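Local coordinates for protein mariner Mos1 transposase (Drosophila mauritiana, PDB 4MDB) that catalyses cut-and-paste transposition of the Mos1 element, using two divalent metal ions bound in a catalytic domain of RNase-H fold, at residues D36-F41 with H166-M171; V75-S80 with A161-H166; G172-E177 with K187-E192; E192-A195 with F201-R204. The protein carries 1 engineered substitution. All coordinates share one frame; numbering follows the deposited sequence.

Contact 1: D36-F41 with H166-M171; sequences DEKWIF and HLFASM. With MG (magnesium ion), chain D; MG (magnesium ion), chain C; RLT (N-(4-fluorobenzyl)-5-hydroxy-1-methyl-2-(1-methyl-1-{[(5-methyl-1,3,4-oxadiazol-2-yl)carbonyl]amino}ethyl)-6-oxo-1,6-di hydropyrimidine-4-carboxamide), chain B.
Asp36 OD2, bound to one magnesium ion at 1.9 Å, also lies 3.5 Å from CE2 of Phe168, at the edge of the ring and near its plane. The other carboxylate oxygen, Asp36 OD1, binds the second magnesium at 2.1 Å, so a single side chain bridges both metals. With CG anti to the backbone N (chi1 -168°), the carboxylate reaches out from strand 32-42 toward the ions. Asp129 shares one metal with it and Asp164 the other, which makes up the DDD triad of an RNase-H-fold recombinase; raltegravir spans the pair, its OAH bound to both ions. Glu37 O accepts hydrogen bonds from two metal-bound waters, and Glu37 OE2 takes one from a third at 2.6 Å, while OE1 turns to His134. The backbone of the strand thus forms part of the second shell around the metals.

Phe168, from helix 162-175, packs beside this site. Lys38 lies over one face of its ring: CB sits 3.8 Å from the ring centroid and 17° off the normal, a CH-pi contact, and CD comes within 3.6 Å of Phe168 CG. The Lys38 chain is extended as far as CE, and the two side chains run in opposite senses along each other. At the ring edge, in plane, Asp36 O approaches Phe168 CZ to 3.6 Å.

Contact 2: V75-S80 with A161-H166; sequences VWWDQS and APSDYH. With MG (magnesium ion), chain C; RLT (N-(4-fluorobenzyl)-5-hydroxy-1-methyl-2-(1-methyl-1-{[(5-methyl-1,3,4-oxadiazol-2-yl)carbonyl]amino}ethyl)-6-oxo-1,6-di hydropyrimidine-4-carboxamide), chain B.
Trp77 presents the edge of its indole to the first turn of helix 162-175, with Ser163 meeting the pyrrole part and Pro162 the benzo part. This is where the central sheet of the RNase-H fold meets the helix that carries the metal ligand Asp164; strand 75-78 and helix segment 162-166 run at 85° to each other. The Trp77 side chain has CG between the backbone N and the carbonyl carbon, and from there the indole points its N-H at the helix. Trp77 NE1 donates to Ser163 OG at 3.0 Å, with an N-H...O angle of 157°. The acceptor lies 15° out of the ring plane, and the buried indole nitrogen is satisfied by a buried hydroxyl.

Pro162 sits against the benzo end of the indole, its CB 3.5 Å from Trp77 CZ2. The ring of His166 comes up a turn later at an oblique angle, and its own nitrogen ND1 is bonded to Lys208. Asp164, between these residues, points away from the strand and grips one magnesium with both carboxylate oxygens, OD1 at 2.1 Å and OD2 at 2.3 Å. Raltegravir OAG binds the same ion, which brings it to 2.8 Å from Asp164 OD1.

Contact 3: G172-E177 with K187-E192; sequences GHALAE and KKWLDE
Trp189 buries the most surface here, and its indole reaches across from helix 183-196 to two neighbouring residues on helix 162-175, Leu175 and Ala174. CG is anti to the backbone N (chi1 -174°), which sends the six-membered ring outward to the facing helix. Leu175 lies over one face of that ring: its CD2 methyl is 3.9 Å from the centroid and 29° off the normal, a CH-pi contact displaced toward the rim, where CD2 comes to 3.4 Å from Trp189 CZ3. The leucine branch runs at a slant across the indole, and CG of Leu175 lies further out, beyond the rim, 3.8 Å from Trp189 CH2.

The contact joins the C-terminal end of helix 162-175, whose earlier turns pack on the central sheet of the RNase-H fold, to the next helix in the chain. It lies near the protein surface and is apolar, with no hydrogen bond between the two segments.

Ala174 meets the indole differently. Its CB sits at the edge, in the ring plane, 3.5 Å from Trp189 CZ2, so the tryptophan is touched over a face by one residue and at its rim by the preceding one. Phe180 comes edge-to-face with the same indole, and Trp193, a turn further along helix 183-196, stacks on it.

Contact 4: E192-A195 with F201-R204; sequences EWFA and FYWR
This is a helix-to-helix contact between two successive helices, 183-196 and 199-207, near the end of the first, joined by one side-chain-to-backbone hydrogen bond and by a looser aromatic meeting. Tyr202 OH donates to Phe194 O at 2.7 Å. The C=O...O angle is 111° and the donor lies 15° from the carbonyl plane, so the hydroxyl comes to the carbonyl oxygen from its flank. The oxygen in turn lies at the edge of the tyrosine ring, in its plane. Tyr202 CG is anti to the carbonyl carbon (chi1 -66°), and although the bond to CB does not point at the other helix, the ring carries OH across to it.

The side chains of Tyr202 and Phe194 cross at about a right angle, with the hydroxyl also 3.7 Å from Phe194 CB. Both residues face the central sheet of the RNase-H fold: each packs on Val82 of strand 81-87, while on strand 69-78 Phe194 reaches Val75 and Tyr202 reaches Trp77. Phe194 and Tyr202, both buried, thus bring the two helices onto the same two strands.

On the side next to helix 162-175, Trp193 and Phe201 come together less closely, CH2 of Trp193 being 4.4 Å from CZ of Phe201. Within helix 199-207, the Phe201 ring places CD2 3.8 Å above the centre of the Tyr202 ring.

Overall arrangement
Helix 162-175 is common to contacts 1, 2 and 3: its first turn meets strand 69-78 in contact 2, its middle meets the neighbouring strand 32-42 in contact 1, and its end meets helix 183-196 in contact 3. Contact 4 continues along that helix to helix 199-207. Along the chain, contact 2 falls within the span of contact 1, and contacts 3 and 4 follow, sharing Glu192. The centres of contacts 1 and 2 lie about 10 Å apart, those of contacts 2 and 3 about 16 Å. Contacts 1 and 2 both touch one magnesium ion and raltegravir, and contact 1 sets the helix carrying Asp164 against the strand carrying Asp36, while contacts 3 and 4 link the later helices to it and to each other.

Contact 1: D36-F41 with H166-M171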
# COMPACT_ATOMS: atom_id res chain seq x y z
N ASP A 36 -2.97 -0.08 0.80
CA ASP A 36 -3.30 -0.45 2.21
C ASP A 36 -4.58 0.33 2.59
O ASP A 36 -5.00 1.31 1.94
CB ASP A 36 -2.18 -0.03 3.16
CG ASP A 36 -2.28 -0.63 4.55
OD1 ASP A 36 -2.77 -1.76 4.64
OD2 ASP A 36 -1.80 0.13 5.45
N GLU A 37 -5.18 -0.12 3.70
CA GLU A 37 -6.40 0.43 4.27
C GLU A 37 -6.08 1.20 5.54
O GLU A 37 -5.22 0.81 6.32
CB GLU A 37 -7.33 -0.76 4.61
CG GLU A 37 -7.79 -1.58 3.43
CD GLU A 37 -6.93 -2.84 3.12
OE1 GLU A 37 -7.45 -3.76 2.40
OE2 GLU A 37 -5.76 -2.88 3.59
N LYS A 38 -6.81 2.27 5.78
CA LYS A 38 -6.74 3.05 7.05
C LYS A 38 -8.12 3.62 7.41
O LYS A 38 -8.82 4.10 6.55
CB LYS A 38 -5.77 4.22 6.87
CG LYS A 38 -5.67 5.22 8.00
CD LYS A 38 -4.51 6.15 7.80
CE LYS A 38 -4.39 7.20 8.91
NZ LYS A 38 -4.20 6.55 10.25
N TRP A 39 -8.48 3.59 8.69
CA TRP A 39 -9.69 4.22 9.14
C TRP A 39 -9.54 5.72 9.22
O TRP A 39 -8.53 6.23 9.70
CB TRP A 39 -10.04 3.70 10.58
CG TRP A 39 -10.53 2.29 10.73
CD1 TRP A 39 -9.87 1.27 11.39
CD2 TRP A 39 -11.78 1.75 10.28
NE1 TRP A 39 -10.66 0.12 11.36
CE2 TRP A 39 -11.82 0.39 10.68
CE3 TRP A 39 -12.86 2.28 9.54
CZ2 TRP A 39 -12.93 -0.44 10.40
CZ3 TRP A 39 -13.95 1.44 9.24
CH2 TRP A 39 -13.98 0.10 9.69
N ILE A 40 -10.58 6.45 8.82
CA ILE A 40 -10.65 7.88 8.97
C ILE A 40 -11.99 8.13 9.72
O ILE A 40 -13.03 7.49 9.41
CB ILE A 40 -10.67 8.66 7.64
CG1 ILE A 40 -9.42 8.31 6.79
CG2 ILE A 40 -10.82 10.15 8.01
CD1 ILE A 40 -9.44 9.01 5.44
N PHE A 41 -11.90 8.95 10.76
CA PHE A 41 -12.99 9.17 11.72
C PHE A 41 -13.72 10.50 11.45
O PHE A 41 -13.11 11.46 10.99
CB PHE A 41 -12.45 9.18 13.17
CG PHE A 41 -11.70 7.92 13.54
CD1 PHE A 41 -10.35 7.76 13.21
CD2 PHE A 41 -12.35 6.86 14.18
CE1 PHE A 41 -9.66 6.58 13.54
CE2 PHE A 41 -11.67 5.70 14.50
CZ PHE A 41 -10.33 5.55 14.17
N HIS A 166 5.29 6.03 4.72
CA HIS A 166 5.30 7.23 3.94
C HIS A 166 3.94 7.89 3.79
O HIS A 166 3.76 9.00 4.26
CB HIS A 166 5.94 6.95 2.58
CG HIS A 166 6.26 8.17 1.82
ND1 HIS A 166 7.34 8.96 2.10
CD2 HIS A 166 5.62 8.77 0.77
CE1 HIS A 166 7.40 9.97 1.25
NE2 HIS A 166 6.34 9.91 0.47
N LEU A 167 3.00 7.26 3.12
CA LEU A 167 1.77 7.92 2.71
C LEU A 167 0.90 8.27 3.91
O LEU A 167 0.54 9.46 4.10
CB LEU A 167 1.00 7.03 1.72
CG LEU A 167 -0.30 7.70 1.23
CD1 LEU A 167 0.04 8.83 0.31
CD2 LEU A 167 -1.15 6.71 0.47
N PHE A 168 0.56 7.28 4.71
CA PHE A 168 -0.35 7.48 5.88
C PHE A 168 0.40 8.20 7.01
O PHE A 168 -0.24 8.90 7.77
CB PHE A 168 -0.86 6.18 6.38
CG PHE A 168 -1.84 5.47 5.46
CD1 PHE A 168 -2.61 6.17 4.46
CD2 PHE A 168 -1.98 4.13 5.55
CE1 PHE A 168 -3.47 5.48 3.67
CE2 PHE A 168 -2.83 3.43 4.73
CZ PHE A 168 -3.62 4.13 3.78
N ALA A 169 1.71 8.08 7.11
CA ALA A 169 2.56 8.84 8.06
C ALA A 169 2.36 10.34 7.82
O ALA A 169 1.97 11.10 8.72
CB ALA A 169 4.01 8.46 7.91
N SER A 170 2.48 10.76 6.57
CA SER A 170 2.25 12.19 6.16
C SER A 170 0.79 12.56 6.36
O SER A 170 0.49 13.64 6.89
CB SER A 170 2.57 12.36 4.69
OG SER A 170 2.55 13.72 4.34
N MET A 171 -0.11 11.69 5.93
CA MET A 171 -1.59 11.97 5.93
C MET A 171 -2.10 12.07 7.35
O MET A 171 -2.89 12.93 7.70
CB MET A 171 -2.35 10.85 5.25
CG MET A 171 -3.80 11.18 4.91
SD MET A 171 -4.78 9.79 4.44
CE MET A 171 -4.02 9.54 2.82
MG MG D . -2.98 -2.93 6.35
MG MG C . -1.30 0.14 7.32
CAA RLT B . 0.20 -9.98 11.28
CAB RLT B . -0.06 -0.30 11.72
CAC RLT B . 0.60 -2.84 13.29
CAD RLT B . -2.04 -2.18 13.71
OAE RLT B . -3.17 -4.26 7.89
OAF RLT B . 0.41 -5.30 11.55
OAG RLT B . -0.62 -0.04 9.31
OAH RLT B . -1.82 -1.80 7.70
FAI RLT B . -0.88 -10.98 9.01
CAJ RLT B . -1.33 -8.69 8.46
CAK RLT B . -2.84 -9.89 9.87
CAL RLT B . -2.15 -7.55 8.57
CAM RLT B . -3.66 -8.76 9.99
CAN RLT B . -4.23 -6.37 9.52
NAO RLT B . -1.69 -8.95 12.84
NAP RLT B . -1.91 -7.58 13.17
NAQ RLT B . -1.80 -3.64 10.99
NAR RLT B . -3.35 -5.27 9.95
NAS RLT B . -1.20 -4.54 13.07
OAT RLT B . -0.13 -7.72 11.77
CAU RLT B . -2.84 -4.39 9.03
CAV RLT B . -0.54 -5.48 12.33
CAW RLT B . -0.61 -8.95 12.01
CAX RLT B . -1.68 -9.88 9.11
CAY RLT B . -3.33 -7.58 9.34
CAZ RLT B . -1.71 -2.14 8.99
CBA RLT B . -0.96 -6.90 12.48
CBB RLT B . -2.05 -3.40 9.64
CBC RLT B . -1.14 -2.72 11.73
CBD RLT B . -0.98 -1.17 9.76
NBE RLT B . -0.76 -1.48 11.12
CBF RLT B . -0.90 -3.14 13.27
O HOH W 1 -3.01 1.11 7.88
O HOH W 2 -4.34 -4.15 5.35
O HOH W 3 -4.66 -1.82 6.94

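Contact 2: V75-S80 with A161-H166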
# COMPACT_ATOMS: atom_id res chain seq x y z
N VAL A 75 -6.50 2.56 -0.49
CA VAL A 75 -5.86 3.34 -1.56
C VAL A 75 -4.69 2.56 -2.12
O VAL A 75 -3.96 1.89 -1.40
CB VAL A 75 -5.40 4.74 -1.00
CG1 VAL A 75 -4.49 4.57 0.22
CG2 VAL A 75 -4.63 5.55 -2.00
N TRP A 76 -4.44 2.81 -3.39
CA TRP A 76 -3.35 2.19 -4.16
C TRP A 76 -2.62 3.25 -4.94
O TRP A 76 -3.23 4.14 -5.49
CB TRP A 76 -3.82 1.07 -5.09
CG TRP A 76 -4.52 -0.03 -4.40
CD1 TRP A 76 -3.95 -1.18 -3.92
CD2 TRP A 76 -5.89 -0.07 -3.97
NE1 TRP A 76 -4.88 -1.96 -3.27
CE2 TRP A 76 -6.09 -1.30 -3.33
CE3 TRP A 76 -7.00 0.80 -4.15
CZ2 TRP A 76 -7.33 -1.66 -2.78
CZ3 TRP A 76 -8.22 0.44 -3.59
CH2 TRP A 76 -8.36 -0.78 -2.93
N TRP A 77 -1.29 3.12 -5.00
CA TRP A 77 -0.43 4.16 -5.54
C TRP A 77 0.89 3.63 -6.00
O TRP A 77 1.25 2.50 -5.69
CB TRP A 77 -0.25 5.28 -4.56
CG TRP A 77 0.41 4.88 -3.23
CD1 TRP A 77 -0.17 4.17 -2.24
CD2 TRP A 77 1.74 5.18 -2.79
NE1 TRP A 77 0.71 4.02 -1.19
CE2 TRP A 77 1.88 4.65 -1.48
CE3 TRP A 77 2.81 5.88 -3.33
CZ2 TRP A 77 3.09 4.77 -0.75
CZ3 TRP A 77 3.95 6.05 -2.61
CH2 TRP A 77 4.10 5.49 -1.32
N ASP A 78 1.61 4.43 -6.79
CA ASP A 78 2.94 4.11 -7.23
C ASP A 78 3.80 5.36 -7.23
O ASP A 78 3.44 6.37 -6.63
CB ASP A 78 2.87 3.36 -8.56
CG ASP A 78 2.48 4.30 -9.76
OD1 ASP A 78 2.29 5.50 -9.52
OD2 ASP A 78 2.57 3.84 -10.92
N GLN A 79 4.98 5.30 -7.85
CA GLN A 79 5.93 6.37 -7.72
C GLN A 79 5.44 7.60 -8.47
O GLN A 79 6.05 8.66 -8.27
CB GLN A 79 7.29 5.94 -8.28
CG GLN A 79 7.25 5.63 -9.73
CD GLN A 79 8.64 5.45 -10.29
OE1 GLN A 79 9.40 4.64 -9.78
NE2 GLN A 79 8.96 6.18 -11.35
N SER A 80 4.35 7.51 -9.23
CA SER A 80 3.81 8.62 -10.01
C SER A 80 2.62 9.28 -9.35
O SER A 80 2.15 10.31 -9.82
CB SER A 80 3.43 8.15 -11.40
OG SER A 80 4.63 7.71 -12.06
N ALA A 161 6.17 -1.17 4.64
CA ALA A 161 5.05 -0.90 3.72
C ALA A 161 5.00 0.59 3.39
O ALA A 161 4.72 1.43 4.26
CB ALA A 161 3.75 -1.31 4.39
N PRO A 162 5.25 0.98 2.14
CA PRO A 162 5.26 2.43 1.83
C PRO A 162 3.94 3.17 2.21
O PRO A 162 4.02 4.35 2.60
CB PRO A 162 5.56 2.50 0.34
CG PRO A 162 6.37 1.24 0.06
CD PRO A 162 5.75 0.22 1.00
N SER A 163 2.80 2.53 2.11
CA SER A 163 1.56 3.17 2.50
C SER A 163 1.58 3.57 3.95
O SER A 163 1.06 4.66 4.28
CB SER A 163 0.35 2.31 2.23
OG SER A 163 0.21 1.92 0.84
N ASP A 164 2.21 2.73 4.79
CA ASP A 164 2.31 3.07 6.23
C ASP A 164 3.45 4.02 6.57
O ASP A 164 3.19 5.06 7.18
CB ASP A 164 2.38 1.75 7.01
CG ASP A 164 1.01 1.06 7.04
OD1 ASP A 164 -0.02 1.78 7.25
OD2 ASP A 164 0.91 -0.13 6.84
N TYR A 165 4.67 3.72 6.19
CA TYR A 165 5.76 4.60 6.62
C TYR A 165 5.91 5.91 5.89
O TYR A 165 6.51 6.85 6.44
CB TYR A 165 7.10 3.85 6.54
CG TYR A 165 7.64 3.52 5.13
CD1 TYR A 165 8.14 4.51 4.29
CD2 TYR A 165 7.68 2.22 4.66
CE1 TYR A 165 8.63 4.23 3.04
CE2 TYR A 165 8.20 1.92 3.43
CZ TYR A 165 8.67 2.91 2.59
OH TYR A 165 9.21 2.70 1.32
N HIS A 166 5.29 6.03 4.72
CA HIS A 166 5.30 7.23 3.94
C HIS A 166 3.94 7.89 3.79
O HIS A 166 3.76 9.00 4.26
CB HIS A 166 5.94 6.95 2.58
CG HIS A 166 6.26 8.17 1.82
ND1 HIS A 166 7.34 8.96 2.10
CD2 HIS A 166 5.62 8.77 0.77
CE1 HIS A 166 7.40 9.97 1.25
NE2 HIS A 166 6.34 9.91 0.47
MG MG C . -1.30 0.14 7.32
CAA RLT B . 0.20 -9.98 11.28
CAB RLT B . -0.06 -0.30 11.72
CAC RLT B . 0.60 -2.84 13.29
CAD RLT B . -2.04 -2.18 13.71
OAE RLT B . -3.17 -4.26 7.89
OAF RLT B . 0.41 -5.30 11.55
OAG RLT B . -0.62 -0.04 9.31
OAH RLT B . -1.82 -1.80 7.70
FAI RLT B . -0.88 -10.98 9.01
CAJ RLT B . -1.33 -8.69 8.46
CAK RLT B . -2.84 -9.89 9.87
CAL RLT B . -2.15 -7.55 8.57
CAM RLT B . -3.66 -8.76 9.99
CAN RLT B . -4.23 -6.37 9.52
NAO RLT B . -1.69 -8.95 12.84
NAP RLT B . -1.91 -7.58 13.17
NAQ RLT B . -1.80 -3.64 10.99
NAR RLT B . -3.35 -5.27 9.95
NAS RLT B . -1.20 -4.54 13.07
OAT RLT B . -0.13 -7.72 11.77
CAU RLT B . -2.84 -4.39 9.03
CAV RLT B . -0.54 -5.48 12.33
CAW RLT B . -0.61 -8.95 12.01
CAX RLT B . -1.68 -9.88 9.11
CAY RLT B . -3.33 -7.58 9.34
CAZ RLT B . -1.71 -2.14 8.99
CBA RLT B . -0.96 -6.90 12.48
CBB RLT B . -2.05 -3.40 9.64
CBC RLT B . -1.14 -2.72 11.73
CBD RLT B . -0.98 -1.17 9.76
NBE RLT B . -0.76 -1.48 11.12
CBF RLT B . -0.90 -3.14 13.27
O HOH W 1 -3.01 1.11 7.88

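Contact 3: G172-E177 with K187-E192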
# COMPACT_ATOMS: atom_id res chain seq x y z
N GLY A 172 -1.60 11.19 8.20
CA GLY A 172 -2.06 11.22 9.59
C GLY A 172 -1.83 12.52 10.33
O GLY A 172 -2.68 12.95 11.14
N HIS A 173 -0.70 13.17 10.06
CA HIS A 173 -0.47 14.49 10.65
C HIS A 173 -1.46 15.53 10.21
O HIS A 173 -1.95 16.33 11.02
CB HIS A 173 0.98 14.95 10.43
CG HIS A 173 1.99 13.95 10.90
ND1 HIS A 173 1.97 13.42 12.18
CD2 HIS A 173 3.03 13.36 10.26
CE1 HIS A 173 2.98 12.58 12.32
NE2 HIS A 173 3.63 12.53 11.17
N ALA A 174 -1.81 15.52 8.93
CA ALA A 174 -2.77 16.49 8.42
C ALA A 174 -4.18 16.16 8.91
O ALA A 174 -4.95 17.04 9.24
CB ALA A 174 -2.73 16.51 6.92
N LEU A 175 -4.51 14.88 8.98
CA LEU A 175 -5.80 14.44 9.41
C LEU A 175 -6.10 14.90 10.81
O LEU A 175 -7.25 15.17 11.13
CB LEU A 175 -6.01 12.93 9.36
CG LEU A 175 -6.20 12.40 7.96
CD1 LEU A 175 -6.08 10.89 7.99
CD2 LEU A 175 -7.59 12.74 7.41
N ALA A 176 -5.07 14.97 11.65
CA ALA A 176 -5.30 15.21 13.07
C ALA A 176 -5.83 16.61 13.30
O ALA A 176 -6.35 16.90 14.37
CB ALA A 176 -4.01 15.00 13.85
N GLU A 177 -5.65 17.49 12.34
CA GLU A 177 -6.21 18.83 12.39
C GLU A 177 -7.63 18.97 11.78
O GLU A 177 -8.20 20.03 11.89
CB GLU A 177 -5.23 19.80 11.71
CG GLU A 177 -3.89 19.92 12.45
CD GLU A 177 -4.03 20.62 13.81
OE1 GLU A 177 -4.27 21.86 13.83
OE2 GLU A 177 -3.92 19.95 14.86
N LYS A 187 -13.86 12.68 1.33
CA LYS A 187 -13.50 12.46 -0.06
C LYS A 187 -12.86 13.71 -0.72
O LYS A 187 -11.80 13.63 -1.38
CB LYS A 187 -14.77 12.02 -0.80
CG LYS A 187 -14.56 11.10 -1.99
CD LYS A 187 -15.86 10.35 -2.33
CE LYS A 187 -15.70 9.28 -3.42
NZ LYS A 187 -15.12 8.01 -2.92
N LYS A 188 -13.46 14.89 -0.53
CA LYS A 188 -12.83 16.11 -1.02
C LYS A 188 -11.47 16.42 -0.37
O LYS A 188 -10.51 16.83 -1.04
CB LYS A 188 -13.71 17.34 -0.78
CG LYS A 188 -13.13 18.58 -1.50
CD LYS A 188 -13.56 18.57 -2.98
CE LYS A 188 -12.44 19.01 -3.92
NZ LYS A 188 -12.06 20.45 -3.76
N TRP A 189 -11.39 16.27 0.94
CA TRP A 189 -10.12 16.50 1.60
C TRP A 189 -9.06 15.56 0.97
O TRP A 189 -7.95 15.99 0.62
CB TRP A 189 -10.22 16.27 3.10
CG TRP A 189 -9.01 16.62 3.76
CD1 TRP A 189 -8.63 17.85 4.16
CD2 TRP A 189 -7.93 15.73 4.10
NE1 TRP A 189 -7.39 17.80 4.71
CE2 TRP A 189 -6.94 16.50 4.68
CE3 TRP A 189 -7.71 14.37 3.91
CZ2 TRP A 189 -5.74 15.96 5.13
CZ3 TRP A 189 -6.48 13.85 4.34
CH2 TRP A 189 -5.55 14.61 4.92
N LEU A 190 -9.44 14.30 0.77
CA LEU A 190 -8.43 13.35 0.18
C LEU A 190 -8.09 13.69 -1.25
O LEU A 190 -6.93 13.68 -1.62
CB LEU A 190 -8.90 11.89 0.28
CG LEU A 190 -9.06 11.28 1.63
CD1 LEU A 190 -9.93 10.09 1.51
CD2 LEU A 190 -7.72 10.87 2.21
N ASP A 191 -9.09 13.99 -2.08
CA ASP A 191 -8.82 14.47 -3.45
C ASP A 191 -7.84 15.59 -3.47
O ASP A 191 -6.84 15.53 -4.20
CB ASP A 191 -10.11 14.90 -4.18
CG ASP A 191 -10.97 13.73 -4.54
OD1 ASP A 191 -10.45 12.58 -4.62
OD2 ASP A 191 -12.20 13.94 -4.71
N GLU A 192 -8.05 16.61 -2.65
CA GLU A 192 -7.14 17.76 -2.63
C GLU A 192 -5.74 17.43 -2.09
O GLU A 192 -4.75 17.91 -2.60
CB GLU A 192 -7.67 18.94 -1.78
CG GLU A 192 -8.89 19.68 -2.27
CD GLU A 192 -9.23 20.86 -1.36
OE1 GLU A 192 -8.31 21.66 -1.04
OE2 GLU A 192 -10.41 20.99 -0.95

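Contact 4: E192-A195 with F201-R204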
# COMPACT_ATOMS: atom_id res chain seq x y z
N GLU A 192 -8.05 16.61 -2.65
CA GLU A 192 -7.14 17.76 -2.63
C GLU A 192 -5.74 17.43 -2.09
O GLU A 192 -4.75 17.91 -2.60
CB GLU A 192 -7.67 18.94 -1.78
CG GLU A 192 -8.89 19.68 -2.27
CD GLU A 192 -9.23 20.86 -1.36
OE1 GLU A 192 -8.31 21.66 -1.04
OE2 GLU A 192 -10.41 20.99 -0.95
N TRP A 193 -5.71 16.61 -1.06
CA TRP A 193 -4.50 16.32 -0.33
C TRP A 193 -3.65 15.46 -1.25
O TRP A 193 -2.46 15.71 -1.43
CB TRP A 193 -4.81 15.58 1.01
CG TRP A 193 -3.54 15.36 1.87
CD1 TRP A 193 -2.95 16.25 2.74
CD2 TRP A 193 -2.70 14.19 1.88
NE1 TRP A 193 -1.80 15.71 3.26
CE2 TRP A 193 -1.62 14.46 2.74
CE3 TRP A 193 -2.73 12.98 1.20
CZ2 TRP A 193 -0.61 13.50 3.01
CZ3 TRP A 193 -1.68 12.07 1.41
CH2 TRP A 193 -0.69 12.33 2.33
N PHE A 194 -4.25 14.47 -1.86
CA PHE A 194 -3.48 13.62 -2.81
C PHE A 194 -2.88 14.43 -3.96
O PHE A 194 -1.73 14.27 -4.38
CB PHE A 194 -4.32 12.46 -3.37
CG PHE A 194 -4.66 11.35 -2.37
CD1 PHE A 194 -3.70 10.86 -1.48
CD2 PHE A 194 -5.88 10.73 -2.43
CE1 PHE A 194 -4.04 9.83 -0.62
CE2 PHE A 194 -6.23 9.70 -1.55
CZ PHE A 194 -5.30 9.24 -0.67
N ALA A 195 -3.66 15.40 -4.43
CA ALA A 195 -3.32 16.08 -5.69
C ALA A 195 -2.32 17.17 -5.44
O ALA A 195 -1.53 17.54 -6.32
CB ALA A 195 -4.60 16.66 -6.25
N PHE A 201 7.11 13.46 -4.06
CA PHE A 201 6.73 12.88 -2.77
C PHE A 201 6.40 11.39 -2.94
O PHE A 201 6.78 10.58 -2.08
CB PHE A 201 5.47 13.60 -2.30
CG PHE A 201 4.76 12.95 -1.16
CD1 PHE A 201 5.14 13.20 0.15
CD2 PHE A 201 3.73 12.04 -1.39
CE1 PHE A 201 4.43 12.62 1.19
CE2 PHE A 201 3.05 11.46 -0.35
CZ PHE A 201 3.44 11.71 0.93
N TYR A 202 5.69 11.05 -4.02
CA TYR A 202 5.31 9.65 -4.28
C TYR A 202 6.53 8.83 -4.64
O TYR A 202 6.74 7.70 -4.12
CB TYR A 202 4.22 9.57 -5.34
CG TYR A 202 2.94 10.18 -4.87
CD1 TYR A 202 2.13 9.53 -3.96
CD2 TYR A 202 2.54 11.46 -5.29
CE1 TYR A 202 0.96 10.07 -3.48
CE2 TYR A 202 1.34 11.99 -4.84
CZ TYR A 202 0.54 11.32 -3.95
OH TYR A 202 -0.69 11.88 -3.52
N TRP A 203 7.38 9.43 -5.50
CA TRP A 203 8.62 8.79 -5.90
C TRP A 203 9.50 8.47 -4.66
O TRP A 203 9.96 7.35 -4.52
CB TRP A 203 9.36 9.64 -6.92
CG TRP A 203 10.54 9.01 -7.57
CD1 TRP A 203 10.53 8.27 -8.71
CD2 TRP A 203 11.84 8.97 -7.08
NE1 TRP A 203 11.79 7.80 -9.00
CE2 TRP A 203 12.62 8.19 -7.99
CE3 TRP A 203 12.45 9.51 -5.98
CZ2 TRP A 203 13.97 7.99 -7.79
CZ3 TRP A 203 13.87 9.29 -5.81
CH2 TRP A 203 14.55 8.53 -6.65
N ARG A 204 9.70 9.44 -3.81
CA ARG A 204 10.51 9.22 -2.61
C ARG A 204 9.98 8.07 -1.73
O ARG A 204 10.74 7.24 -1.21
CB ARG A 204 10.68 10.52 -1.82
CG ARG A 204 11.61 11.54 -2.48
CD ARG A 204 11.90 12.71 -1.51
NE ARG A 204 10.73 13.56 -1.38
CZ ARG A 204 10.50 14.65 -2.12
NH1 ARG A 204 11.40 15.07 -3.02
NH2 ARG A 204 9.37 15.34 -1.94